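Local coordinates for ribosome-inactivating protein 3 (Zea mays, PDB 2PQG) that is a plant member of the ribosome-inactivating protein family, a single chain that joins a mixed beta sheet to a largely helical remainder, at residues P42-V47 against M69-L74; K137-A142 against D168-T173; R222-A227 against A257-Q262. One frame throughout, in Å; residues are numbered along the deposited sequence.

The three contacts come one after another along the chain, with no overlap. Interactions 1 and 3 are neighbours, with centres about 13 Å apart: Leu72 packs on Leu258, Pro43 touches Asn261, and Glu44 faces Lys260. Together they bring the loop before strand 51-57, the turn between strands 62-68 and 74-78, helix 220-232 and the C-terminal tail into one region. Interaction 2 lies apart, its centre about 27 Å from that of interaction 1 and about 35 Å from that of interaction 3, at the start of helix 171-189. That helix also meets the turn of interaction 1 through Leu188 and Arg189, so it spans both regions.

Interaction 1 (P42-V47 against M69-L74); sequences PPEKKV and MDNLYL
Glu44 meets Asp70 at the turn of a beta hairpin, residues 69-74 linking antiparallel strands 62-68 and 74-78 of the mixed sheet, while 42-47 is an irregular run leading toward strand 51-57. The two acidic side chains cross at about a right angle, with their carboxylate planes 43° apart. Glu44 lays its CG beside Asp70 OD2 at 3.8 Å, its CG anti to the backbone N (chi1 -172°). Extended beyond CG, the chain carries the carboxylate past Asp70 to Asn71, where OE1 sits 3.4 Å from Asn71 CB and takes a weak hydrogen bond from Asn71 ND2, the carboxylate and amide planes standing 86° apart. Two like charges this close would be expected to repel, with Glu44 OE1 4.3 Å from Asp70 OD1. Each has a cationic partner, however: Asp70 OD2 forms a salt bridge with Arg68, which also binds Lys45 O, and Glu44 OE1 has a long, weak ion pair with Lys260. Within the turn, Asp70 OD1 accepts a weak bond from Asn71 N, and Asn71 OD1 another from Tyr73 N. Pro42 meets the start of the turn, its carbonyl O 3.3 Å from Asp70 CB and its ring CD 3.7 Å from Met69 O. A single water donates to both backbones, 2.9 Å from Pro42 O and 3.0 Å from Asp70 O.

Interaction 2 (K137-A142 against D168-T173); sequences KKKKMA and DPQADT
Lys138 is the first residue of 137-142 to reach the other segment, crossing Thr173 at about a right angle, with its CD 3.6 Å from Thr173 OG1. CG starts out anti to the backbone N (chi1 176°), and a bend at chi2 then sets CD against the threonine. The tip lies beside the amide of Gln170 in a position modelled too tightly to be trusted in detail; as modelled, NZ also makes a weak hydrogen bond to Lys139 O, which shares that doubt. Lys139 comes next and works through water. Its side chain slides past Gln170 and Thr173 in the opposite direction to theirs, and the ammonium donates to a water 2.9 Å from Lys139 NZ. That water in turn donates to Pro169 O, 3.0 Å away, and accepts a weak bond from Thr173 N, linking the lysine to the first turn of a helix. It sits by the type I beta turn from Asp168 to Ala171 that leads into helix 171-189, with Gln170 at the N-cap position. Beyond Lys139 the loop adds little. The contact is a surface one, joining the loop that follows helix 125-135 to the junction of helices 159-167 and 171-189, with Phe105 touching both Gln170 and Thr173, and with Trp85 of strand 84-86 in a cation-pi contact with Lys138 that is as uncertain as the lysine's tip.

Interaction 3 (R222-A227 against A257-Q262); sequences RISKAA and ALVKNQ
Ser224 and Lys260 make the direct hydrogen bond of this contact: the backbone N-H of Lys260 points almost straight at Ser224 OG, 2.9 Å from the nitrogen with an angle of 170° at the hydrogen. The serine CB is also close, 3.6 Å from Lys260 CB. One turn further along the same helical face, the methyl of Ala227 touches Val259, CB to CG1 at 3.8 Å, a small apolar contact beside the hydrogen bond. At the outer edge Lys225 and Gln262 cross at about a right angle, the aliphatic CG of the lysine 3.9 Å from Gln262 CD. Around this first shell, the serine hydroxyl is set by its own helix: OG lies beside the backbone N (chi1 -76°) and bonds to Trp220 O, four residues back. The same tryptophan gives its NE1 hydrogen to Leu258 O, so one residue of the helix both holds Ser224 OG and reaches over to the tail. Val259 is further tied by backbone hydrogen bonds to Pro39 and Leu41, and Asn261 ND2 bonds to Leu41 O, which ties this irregular run to residues 39-41 as well. Because Trp220 O can only accept, the hydroxyl gives its hydrogen to Trp220 O while its oxygen accepts the Lys260 N-H. One buried side-chain oxygen thus satisfies a main-chain amide that belongs to no regular helix or strand.

Interaction 1 (P42-V47 against M69-L74)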
ATOM      1  N   PRO A  42      -9.616  13.798  -0.326  1.00 29.82           N
ATOM      2  CA  PRO A  42     -10.862  14.041  -1.060  1.00 28.20           C
ATOM      3  C   PRO A  42     -11.916  13.007  -0.670  1.00 29.25           C
ATOM      4  O   PRO A  42     -11.584  11.860  -0.380  1.00 28.69           O
ATOM      5  CB  PRO A  42     -10.433  13.892  -2.517  1.00 28.84           C
ATOM      6  CG  PRO A  42      -8.981  14.291  -2.493  1.00 25.22           C
ATOM      7  CD  PRO A  42      -8.481  13.623  -1.254  1.00 25.80           C
ATOM      8  N   PRO A  43     -13.203  13.397  -0.655  1.00 32.00           N
ATOM      9  CA  PRO A  43     -14.263  12.449  -0.293  1.00 31.33           C
ATOM     10  C   PRO A  43     -14.305  11.259  -1.234  1.00 32.93           C
ATOM     11  O   PRO A  43     -14.118  11.399  -2.444  1.00 32.05           O
ATOM     12  CB  PRO A  43     -15.530  13.298  -0.366  1.00 30.35           C
ATOM     13  CG  PRO A  43     -15.183  14.336  -1.390  1.00 30.28           C
ATOM     14  CD  PRO A  43     -13.776  14.709  -0.998  1.00 31.83           C
ATOM     15  N   GLU A  44     -14.557  10.085  -0.668  1.00 34.31           N
ATOM     16  CA  GLU A  44     -14.604   8.868  -1.451  1.00 36.03           C
ATOM     17  C   GLU A  44     -15.861   8.768  -2.303  1.00 37.01           C
ATOM     18  O   GLU A  44     -16.931   9.219  -1.904  1.00 38.00           O
ATOM     19  CB  GLU A  44     -14.495   7.658  -0.523  1.00 37.77           C
ATOM     20  CG  GLU A  44     -14.349   6.343  -1.263  1.00 46.97           C
ATOM     21  CD  GLU A  44     -13.674   5.283  -0.428  1.00 50.63           C
ATOM     22  OE1 GLU A  44     -12.608   5.587   0.154  1.00 51.93           O
ATOM     23  OE2 GLU A  44     -14.201   4.150  -0.365  1.00 53.92           O
ATOM     24  N   LYS A  45     -15.708   8.185  -3.487  1.00 40.39           N
ATOM     25  CA  LYS A  45     -16.805   7.981  -4.436  1.00 42.94           C
ATOM     26  C   LYS A  45     -16.684   6.592  -5.022  1.00 43.02           C
ATOM     27  O   LYS A  45     -15.623   5.976  -4.944  1.00 44.56           O
ATOM     28  CB  LYS A  45     -16.721   8.952  -5.601  1.00 44.69           C
ATOM     29  CG  LYS A  45     -16.922  10.384  -5.249  1.00 50.48           C
ATOM     30  CD  LYS A  45     -16.842  11.213  -6.504  1.00 54.42           C
ATOM     31  CE  LYS A  45     -17.004  12.673  -6.179  1.00 57.71           C
ATOM     32  NZ  LYS A  45     -18.365  12.942  -5.636  1.00 60.36           N
ATOM     33  N   LYS A  46     -17.763   6.113  -5.628  1.00 44.47           N
ATOM     34  CA  LYS A  46     -17.759   4.796  -6.254  1.00 47.79           C
ATOM     35  C   LYS A  46     -16.647   4.762  -7.310  1.00 47.46           C
ATOM     36  O   LYS A  46     -15.897   3.785  -7.421  1.00 45.21           O
ATOM     37  CB  LYS A  46     -19.100   4.527  -6.933  1.00 49.64           C
ATOM     38  CG  LYS A  46     -19.690   3.170  -6.591  1.00 51.29           C
ATOM     39  CD  LYS A  46     -20.738   2.749  -7.610  1.00 56.26           C
ATOM     40  CE  LYS A  46     -21.492   1.513  -7.144  1.00 59.57           C
ATOM     41  NZ  LYS A  46     -22.952   1.627  -7.425  1.00 59.79           N
ATOM     42  N   VAL A  47     -16.542   5.841  -8.083  1.00 47.18           N
ATOM     43  CA  VAL A  47     -15.520   5.925  -9.141  1.00 45.22           C
ATOM     44  C   VAL A  47     -14.410   6.918  -8.776  1.00 42.62           C
ATOM     45  O   VAL A  47     -14.599   8.125  -8.851  1.00 42.35           O
ATOM     46  CB  VAL A  47     -16.128   6.348 -10.487  1.00 47.68           C
ATOM     47  CG1 VAL A  47     -15.217   5.891 -11.633  1.00 47.44           C
ATOM     48  CG2 VAL A  47     -17.522   5.783 -10.639  1.00 48.06           C
ATOM     49  N   MET A  69      -6.849   8.679  -4.995  1.00 31.77           N
ATOM     50  CA  MET A  69      -6.495   9.812  -4.152  1.00 36.03           C
ATOM     51  C   MET A  69      -7.380   9.875  -2.914  1.00 36.83           C
ATOM     52  O   MET A  69      -6.923  10.279  -1.847  1.00 39.31           O
ATOM     53  CB  MET A  69      -6.628  11.112  -4.936  1.00 37.60           C
ATOM     54  CG  MET A  69      -5.337  11.575  -5.542  1.00 44.02           C
ATOM     55  SD  MET A  69      -4.329  12.308  -4.251  1.00 51.10           S
ATOM     56  CE  MET A  69      -4.818  13.991  -4.450  1.00 50.78           C
ATOM     57  N   ASP A  70      -8.639   9.459  -3.047  1.00 37.06           N
ATOM     58  CA  ASP A  70      -9.551   9.522  -1.915  1.00 37.72           C
ATOM     59  C   ASP A  70      -9.178   8.668  -0.694  1.00 36.81           C
ATOM     60  O   ASP A  70      -9.297   9.135   0.437  1.00 39.19           O
ATOM     61  CB  ASP A  70     -11.006   9.246  -2.356  1.00 38.81           C
ATOM     62  CG  ASP A  70     -11.152   8.003  -3.213  1.00 36.51           C
ATOM     63  OD1 ASP A  70     -10.286   7.110  -3.134  1.00 32.09           O
ATOM     64  OD2 ASP A  70     -12.155   7.919  -3.958  1.00 38.54           O
ATOM     65  N   ASN A  71      -8.723   7.434  -0.893  1.00 34.72           N
ATOM     66  CA  ASN A  71      -8.349   6.617   0.262  1.00 31.08           C
ATOM     67  C   ASN A  71      -6.875   6.216   0.248  1.00 29.37           C
ATOM     68  O   ASN A  71      -6.415   5.475   1.116  1.00 27.98           O
ATOM     69  CB  ASN A  71      -9.227   5.365   0.354  1.00 29.94           C
ATOM     70  CG  ASN A  71      -9.050   4.441  -0.825  1.00 33.76           C
ATOM     71  OD1 ASN A  71      -8.018   4.461  -1.500  1.00 36.68           O
ATOM     72  ND2 ASN A  71     -10.051   3.606  -1.074  1.00 34.56           N
ATOM     73  N   LEU A  72      -6.139   6.732  -0.734  1.00 28.51           N
ATOM     74  CA  LEU A  72      -4.713   6.448  -0.903  1.00 25.95           C
ATOM     75  C   LEU A  72      -4.402   4.959  -0.981  1.00 26.71           C
ATOM     76  O   LEU A  72      -3.399   4.496  -0.437  1.00 27.10           O
ATOM     77  CB  LEU A  72      -3.879   7.085   0.222  1.00 23.03           C
ATOM     78  CG  LEU A  72      -3.564   8.586   0.132  1.00 23.18           C
ATOM     79  CD1 LEU A  72      -2.511   8.956   1.170  1.00 19.12           C
ATOM     80  CD2 LEU A  72      -3.051   8.930  -1.260  1.00 21.56           C
ATOM     81  N   TYR A  73      -5.248   4.202  -1.669  1.00 26.75           N
ATOM     82  CA  TYR A  73      -4.997   2.777  -1.773  1.00 27.14           C
ATOM     83  C   TYR A  73      -4.792   2.317  -3.198  1.00 24.66           C
ATOM     84  O   TYR A  73      -5.395   2.841  -4.128  1.00 23.91           O
ATOM     85  CB  TYR A  73      -6.135   1.985  -1.148  1.00 30.74           C
ATOM     86  CG  TYR A  73      -5.669   0.690  -0.524  1.00 33.33           C
ATOM     87  CD1 TYR A  73      -4.944   0.695   0.666  1.00 30.54           C
ATOM     88  CD2 TYR A  73      -5.948  -0.538  -1.122  1.00 35.24           C
ATOM     89  CE1 TYR A  73      -4.510  -0.493   1.249  1.00 31.24           C
ATOM     90  CE2 TYR A  73      -5.516  -1.734  -0.550  1.00 35.42           C
ATOM     91  CZ  TYR A  73      -4.801  -1.704   0.638  1.00 33.47           C
ATOM     92  OH  TYR A  73      -4.399  -2.884   1.220  1.00 32.47           O
ATOM     93  N   LEU A  74      -3.941   1.309  -3.347  1.00 23.19           N
ATOM     94  CA  LEU A  74      -3.602   0.735  -4.647  1.00 22.30           C
ATOM     95  C   LEU A  74      -4.763   0.001  -5.315  1.00 20.68           C
ATOM     96  O   LEU A  74      -5.444  -0.801  -4.678  1.00 26.73           O
ATOM     97  CB  LEU A  74      -2.432  -0.233  -4.467  1.00 21.95           C
ATOM     98  CG  LEU A  74      -1.836  -0.939  -5.675  1.00 18.82           C
ATOM     99  CD1 LEU A  74      -1.165   0.064  -6.581  1.00 19.12           C
ATOM    100  CD2 LEU A  74      -0.826  -1.953  -5.191  1.00 21.58           C
TER
HETATM  101  O   HOH W   1     -11.701  10.153   1.937  1.00 45.64           O

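Interaction 2 (K137-A142 against D168-T173)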
ATOM      1  N   LYS A 137       7.404  -8.233 -14.559  1.00 29.37           N
ATOM      2  CA  LYS A 137       7.272  -9.429 -15.381  1.00 32.04           C
ATOM      3  C   LYS A 137       5.986 -10.197 -15.111  1.00 33.06           C
ATOM      4  O   LYS A 137       5.873 -11.338 -15.556  1.00 34.82           O
ATOM      5  CB  LYS A 137       8.426 -10.398 -15.144  1.00 31.89           C
ATOM      6  CG  LYS A 137       9.752  -9.753 -14.908  1.00 35.76           C
ATOM      7  CD  LYS A 137      10.854 -10.763 -15.109  1.00 42.46           C
ATOM      8  CE  LYS A 137      12.210 -10.096 -15.022  1.00 44.23           C
ATOM      9  NZ  LYS A 137      13.171 -10.712 -15.978  1.00 46.11           N
ATOM     10  N   LYS A 138       5.030  -9.603 -14.391  1.00 33.42           N
ATOM     11  CA  LYS A 138       3.789 -10.319 -14.111  1.00 36.11           C
ATOM     12  C   LYS A 138       3.362 -11.038 -15.370  1.00 40.66           C
ATOM     13  O   LYS A 138       3.172 -10.441 -16.429  1.00 40.28           O
ATOM     14  CB  LYS A 138       2.658  -9.397 -13.666  1.00 35.73           C
ATOM     15  CG  LYS A 138       1.342 -10.147 -13.467  1.00 32.93           C
ATOM     16  CD  LYS A 138       1.236 -10.771 -12.092  1.00 33.61           C
ATOM     17  CE  LYS A 138       0.396 -12.037 -12.133  1.00 34.26           C
ATOM     18  NZ  LYS A 138      -0.856 -11.874 -12.915  1.00 31.13           N
ATOM     19  N   LYS A 139       3.220 -12.342 -15.225  1.00 46.04           N
ATOM     20  CA  LYS A 139       2.862 -13.233 -16.311  1.00 50.26           C
ATOM     21  C   LYS A 139       1.407 -13.605 -16.198  1.00 52.54           C
ATOM     22  O   LYS A 139       0.805 -13.504 -15.133  1.00 52.88           O
ATOM     23  CB  LYS A 139       3.700 -14.504 -16.195  1.00 48.08           C
ATOM     24  CG  LYS A 139       3.485 -15.259 -14.856  1.00 47.99           C
ATOM     25  CD  LYS A 139       3.763 -14.369 -13.633  1.00 41.22           C
ATOM     26  CE  LYS A 139       4.030 -15.171 -12.394  1.00 38.10           C
ATOM     27  NZ  LYS A 139       2.820 -15.423 -11.566  1.00 39.54           N
ATOM     28  N   LYS A 140       0.835 -14.069 -17.290  1.00 55.28           N
ATOM     29  CA  LYS A 140      -0.563 -14.499 -17.289  1.00 59.27           C
ATOM     30  C   LYS A 140      -0.638 -15.963 -16.910  1.00 61.11           C
ATOM     31  O   LYS A 140      -1.684 -16.491 -16.505  1.00 63.90           O
ATOM     32  CB  LYS A 140      -1.142 -14.405 -18.688  1.00 59.90           C
ATOM     33  CG  LYS A 140      -0.147 -13.963 -19.789  1.00 64.67           C
ATOM     34  CD  LYS A 140      -0.871 -13.338 -20.979  1.00 64.27           C
ATOM     35  CE  LYS A 140      -1.710 -14.362 -21.728  1.00 62.28           C
ATOM     36  NZ  LYS A 140      -2.674 -13.717 -22.656  1.00 59.75           N
ATOM     37  N   MET A 141       0.497 -16.642 -17.043  1.00 61.93           N
ATOM     38  CA  MET A 141       0.513 -18.096 -17.141  1.00 63.31           C
ATOM     39  C   MET A 141       1.140 -18.726 -15.903  1.00 64.47           C
ATOM     40  O   MET A 141       2.050 -18.157 -15.299  1.00 63.54           O
ATOM     41  CB  MET A 141       1.267 -18.541 -18.396  1.00 60.85           C
ATOM     42  CG  MET A 141       0.376 -18.773 -19.606  1.00 58.16           C
ATOM     43  SD  MET A 141      -1.072 -19.775 -19.220  1.00 57.04           S
ATOM     44  CE  MET A 141      -1.848 -18.777 -17.952  1.00 43.61           C
ATOM     45  N   ALA A 142       0.649 -19.902 -15.530  1.00 65.00           N
ATOM     46  CA  ALA A 142       1.518 -21.031 -15.217  1.00 66.07           C
ATOM     47  C   ALA A 142       0.941 -22.337 -15.753  1.00 67.90           C
ATOM     48  O   ALA A 142       0.385 -23.136 -14.999  1.00 69.03           O
ATOM     49  CB  ALA A 142       1.746 -21.126 -13.715  1.00 65.96           C
ATOM     50  N   ASP A 168      -2.043 -21.866  -4.911  1.00 24.55           N
ATOM     51  CA  ASP A 168      -1.549 -20.514  -4.639  1.00 25.26           C
ATOM     52  C   ASP A 168      -0.516 -20.085  -5.685  1.00 25.92           C
ATOM     53  O   ASP A 168       0.636 -19.803  -5.350  1.00 27.05           O
ATOM     54  CB  ASP A 168      -0.941 -20.473  -3.236  1.00 22.63           C
ATOM     55  CG  ASP A 168      -0.911 -19.078  -2.654  1.00 26.17           C
ATOM     56  OD1 ASP A 168      -1.534 -18.166  -3.243  1.00 23.88           O
ATOM     57  OD2 ASP A 168      -0.271 -18.894  -1.595  1.00 27.27           O
ATOM     58  N   PRO A 169      -0.925 -20.030  -6.969  1.00 26.12           N
ATOM     59  CA  PRO A 169      -0.068 -19.642  -8.098  1.00 26.86           C
ATOM     60  C   PRO A 169       0.603 -18.265  -7.999  1.00 29.44           C
ATOM     61  O   PRO A 169       1.784 -18.147  -8.334  1.00 29.29           O
ATOM     62  CB  PRO A 169      -1.009 -19.738  -9.301  1.00 26.02           C
ATOM     63  CG  PRO A 169      -1.997 -20.786  -8.879  1.00 27.12           C
ATOM     64  CD  PRO A 169      -2.268 -20.403  -7.450  1.00 25.39           C
ATOM     65  N   GLN A 170      -0.125 -17.230  -7.560  1.00 29.55           N
ATOM     66  CA  GLN A 170       0.479 -15.898  -7.444  1.00 30.95           C
ATOM     67  C   GLN A 170       0.882 -15.574  -6.009  1.00 28.64           C
ATOM     68  O   GLN A 170       0.762 -14.423  -5.564  1.00 27.32           O
ATOM     69  CB  GLN A 170      -0.455 -14.773  -7.931  1.00 37.17           C
ATOM     70  CG  GLN A 170      -1.539 -15.161  -8.917  1.00 41.83           C
ATOM     71  CD  GLN A 170      -1.186 -14.861 -10.359  1.00 46.77           C
ATOM     72  OE1 GLN A 170      -1.074 -13.702 -10.756  1.00 48.48           O
ATOM     73  NE2 GLN A 170      -1.014 -15.911 -11.154  1.00 51.24           N
ATOM     74  N   ALA A 171       1.345 -16.583  -5.279  1.00 24.47           N
ATOM     75  CA  ALA A 171       1.802 -16.365  -3.915  1.00 23.11           C
ATOM     76  C   ALA A 171       2.897 -15.309  -4.015  1.00 22.21           C
ATOM     77  O   ALA A 171       2.935 -14.361  -3.230  1.00 22.68           O
ATOM     78  CB  ALA A 171       2.372 -17.664  -3.318  1.00 17.00           C
ATOM     79  N   ASP A 172       3.776 -15.479  -5.005  1.00 20.78           N
ATOM     80  CA  ASP A 172       4.886 -14.557  -5.225  1.00 19.52           C
ATOM     81  C   ASP A 172       4.411 -13.133  -5.496  1.00 17.38           C
ATOM     82  O   ASP A 172       4.937 -12.179  -4.922  1.00 15.59           O
ATOM     83  CB  ASP A 172       5.760 -15.044  -6.384  1.00 22.51           C
ATOM     84  CG  ASP A 172       6.939 -14.133  -6.646  1.00 24.99           C
ATOM     85  OD1 ASP A 172       7.752 -13.919  -5.717  1.00 20.98           O
ATOM     86  OD2 ASP A 172       7.046 -13.630  -7.786  1.00 32.94           O
ATOM     87  N   THR A 173       3.421 -12.995  -6.372  1.00 15.47           N
ATOM     88  CA  THR A 173       2.867 -11.693  -6.693  1.00 14.97           C
ATOM     89  C   THR A 173       2.211 -11.083  -5.446  1.00 16.65           C
ATOM     90  O   THR A 173       2.458  -9.926  -5.115  1.00 20.18           O
ATOM     91  CB  THR A 173       1.822 -11.801  -7.820  1.00 16.33           C
ATOM     92  OG1 THR A 173       2.466 -12.203  -9.032  1.00 19.57           O
ATOM     93  CG2 THR A 173       1.135 -10.473  -8.047  1.00 17.08           C
TER
HETATM   94  O   HOH W   2       3.276 -15.566  -8.689  1.00 38.99           O

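Interaction 3 (R222-A227 against A257-Q262)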
ATOM      1  N   ARG A 222     -10.767   3.833  11.187  1.00 26.03           N
ATOM      2  CA  ARG A 222     -11.196   4.087  12.531  1.00 26.99           C
ATOM      3  C   ARG A 222     -10.484   5.262  13.151  1.00 24.51           C
ATOM      4  O   ARG A 222     -11.124   6.097  13.789  1.00 20.37           O
ATOM      5  CB  ARG A 222     -11.011   2.853  13.386  1.00 26.16           C
ATOM      6  CG  ARG A 222     -11.828   2.943  14.629  1.00 34.16           C
ATOM      7  CD  ARG A 222     -12.176   1.581  15.118  1.00 41.29           C
ATOM      8  NE  ARG A 222     -11.169   1.065  16.032  1.00 48.13           N
ATOM      9  CZ  ARG A 222     -11.055  -0.220  16.338  1.00 50.15           C
ATOM     10  NH1 ARG A 222     -11.889  -1.094  15.783  1.00 48.77           N
ATOM     11  NH2 ARG A 222     -10.127  -0.624  17.202  1.00 47.10           N
ATOM     12  N   ILE A 223      -9.167   5.346  12.984  1.00 24.97           N
ATOM     13  CA  ILE A 223      -8.492   6.487  13.572  1.00 25.50           C
ATOM     14  C   ILE A 223      -8.790   7.754  12.767  1.00 25.25           C
ATOM     15  O   ILE A 223      -8.580   8.865  13.246  1.00 25.24           O
ATOM     16  CB  ILE A 223      -6.960   6.245  13.796  1.00 25.78           C
ATOM     17  CG1 ILE A 223      -6.166   7.464  13.344  1.00 28.39           C
ATOM     18  CG2 ILE A 223      -6.509   4.947  13.181  1.00 25.17           C
ATOM     19  CD1 ILE A 223      -5.294   8.006  14.435  1.00 30.51           C
ATOM     20  N   SER A 224      -9.321   7.588  11.557  1.00 26.01           N
ATOM     21  CA  SER A 224      -9.698   8.744  10.755  1.00 25.32           C
ATOM     22  C   SER A 224     -11.008   9.267  11.335  1.00 27.00           C
ATOM     23  O   SER A 224     -11.203  10.475  11.433  1.00 29.59           O
ATOM     24  CB  SER A 224      -9.894   8.363   9.290  1.00 24.78           C
ATOM     25  OG  SER A 224      -8.644   8.184   8.660  1.00 25.05           O
ATOM     26  N   LYS A 225     -11.901   8.355  11.717  1.00 27.26           N
ATOM     27  CA  LYS A 225     -13.179   8.744  12.315  1.00 28.70           C
ATOM     28  C   LYS A 225     -12.919   9.448  13.649  1.00 28.09           C
ATOM     29  O   LYS A 225     -13.543  10.464  13.960  1.00 29.74           O
ATOM     30  CB  LYS A 225     -14.070   7.516  12.529  1.00 29.12           C
ATOM     31  CG  LYS A 225     -14.547   6.885  11.225  1.00 33.78           C
ATOM     32  CD  LYS A 225     -15.574   5.764  11.424  1.00 32.47           C
ATOM     33  CE  LYS A 225     -16.180   5.385  10.079  1.00 31.88           C
ATOM     34  NZ  LYS A 225     -17.378   4.516  10.193  1.00 35.47           N
ATOM     35  N   ALA A 226     -11.988   8.909  14.431  1.00 26.68           N
ATOM     36  CA  ALA A 226     -11.634   9.513  15.707  1.00 26.94           C
ATOM     37  C   ALA A 226     -11.060  10.903  15.457  1.00 28.78           C
ATOM     38  O   ALA A 226     -11.297  11.827  16.236  1.00 30.31           O
ATOM     39  CB  ALA A 226     -10.611   8.649  16.441  1.00 24.72           C
ATOM     40  N   ALA A 227     -10.303  11.052  14.373  1.00 31.18           N
ATOM     41  CA  ALA A 227      -9.709  12.342  14.048  1.00 31.72           C
ATOM     42  C   ALA A 227     -10.814  13.385  14.001  1.00 32.84           C
ATOM     43  O   ALA A 227     -10.667  14.491  14.529  1.00 32.93           O
ATOM     44  CB  ALA A 227      -8.991  12.271  12.713  1.00 26.00           C
ATOM     45  N   ALA A 257      -0.752  10.573   9.051  1.00 25.12           N
ATOM     46  CA  ALA A 257      -0.353  11.798   8.371  1.00 20.40           C
ATOM     47  C   ALA A 257      -1.524  12.369   7.589  1.00 19.14           C
ATOM     48  O   ALA A 257      -1.703  13.579   7.536  1.00 18.92           O
ATOM     49  CB  ALA A 257       0.830  11.520   7.436  1.00 13.97           C
ATOM     50  N   LEU A 258      -2.326  11.493   6.991  1.00 18.67           N
ATOM     51  CA  LEU A 258      -3.483  11.926   6.219  1.00 21.56           C
ATOM     52  C   LEU A 258      -4.729  11.138   6.625  1.00 24.58           C
ATOM     53  O   LEU A 258      -4.719   9.902   6.624  1.00 24.84           O
ATOM     54  CB  LEU A 258      -3.219  11.726   4.729  1.00 22.25           C
ATOM     55  CG  LEU A 258      -2.005  12.442   4.131  1.00 24.80           C
ATOM     56  CD1 LEU A 258      -1.711  11.853   2.755  1.00 26.67           C
ATOM     57  CD2 LEU A 258      -2.257  13.941   4.051  1.00 21.59           C
ATOM     58  N   VAL A 259      -5.807  11.845   6.960  1.00 24.36           N
ATOM     59  CA  VAL A 259      -7.027  11.165   7.365  1.00 21.90           C
ATOM     60  C   VAL A 259      -8.076  11.055   6.285  1.00 23.04           C
ATOM     61  O   VAL A 259      -8.195  11.905   5.401  1.00 22.49           O
ATOM     62  CB  VAL A 259      -7.684  11.828   8.586  1.00 21.22           C
ATOM     63  CG1 VAL A 259      -6.732  11.794   9.756  1.00 22.90           C
ATOM     64  CG2 VAL A 259      -8.105  13.243   8.253  1.00 22.04           C
ATOM     65  N   LYS A 260      -8.844   9.979   6.391  1.00 24.63           N
ATOM     66  CA  LYS A 260      -9.925   9.670   5.479  1.00 24.72           C
ATOM     67  C   LYS A 260     -11.103  10.614   5.744  1.00 27.71           C
ATOM     68  O   LYS A 260     -11.588  10.729   6.881  1.00 26.48           O
ATOM     69  CB  LYS A 260     -10.332   8.223   5.703  1.00 22.07           C
ATOM     70  CG  LYS A 260     -11.297   7.665   4.703  1.00 21.84           C
ATOM     71  CD  LYS A 260     -11.283   6.157   4.828  1.00 29.32           C
ATOM     72  CE  LYS A 260     -12.273   5.503   3.898  1.00 31.25           C
ATOM     73  NZ  LYS A 260     -13.198   6.510   3.326  1.00 33.60           N
ATOM     74  N   ASN A 261     -11.541  11.292   4.685  1.00 26.33           N
ATOM     75  CA  ASN A 261     -12.642  12.240   4.766  1.00 27.48           C
ATOM     76  C   ASN A 261     -13.943  11.576   5.182  1.00 29.06           C
ATOM     77  O   ASN A 261     -14.436  10.674   4.497  1.00 28.15           O
ATOM     78  CB  ASN A 261     -12.867  12.917   3.415  1.00 27.84           C
ATOM     79  CG  ASN A 261     -13.575  14.265   3.541  1.00 27.86           C
ATOM     80  OD1 ASN A 261     -14.421  14.472   4.422  1.00 29.21           O
ATOM     81  ND2 ASN A 261     -13.235  15.185   2.642  1.00 22.67           N
ATOM     82  N   GLN A 262     -14.501  12.036   6.300  1.00 29.51           N
ATOM     83  CA  GLN A 262     -15.766  11.510   6.785  1.00 30.63           C
ATOM     84  C   GLN A 262     -16.916  12.190   6.037  1.00 32.76           C
ATOM     85  O   GLN A 262     -17.999  11.619   5.889  1.00 30.42           O
ATOM     86  CB  GLN A 262     -15.900  11.737   8.288  1.00 28.31           C
ATOM     87  CG  GLN A 262     -15.112  10.747   9.115  1.00 31.79           C
ATOM     88  CD  GLN A 262     -14.693   9.510   8.334  1.00 30.67           C
ATOM     89  OE1 GLN A 262     -13.558   9.421   7.863  1.00 32.95           O
ATOM     90  NE2 GLN A 262     -15.608   8.555   8.186  1.00 25.77           N
TER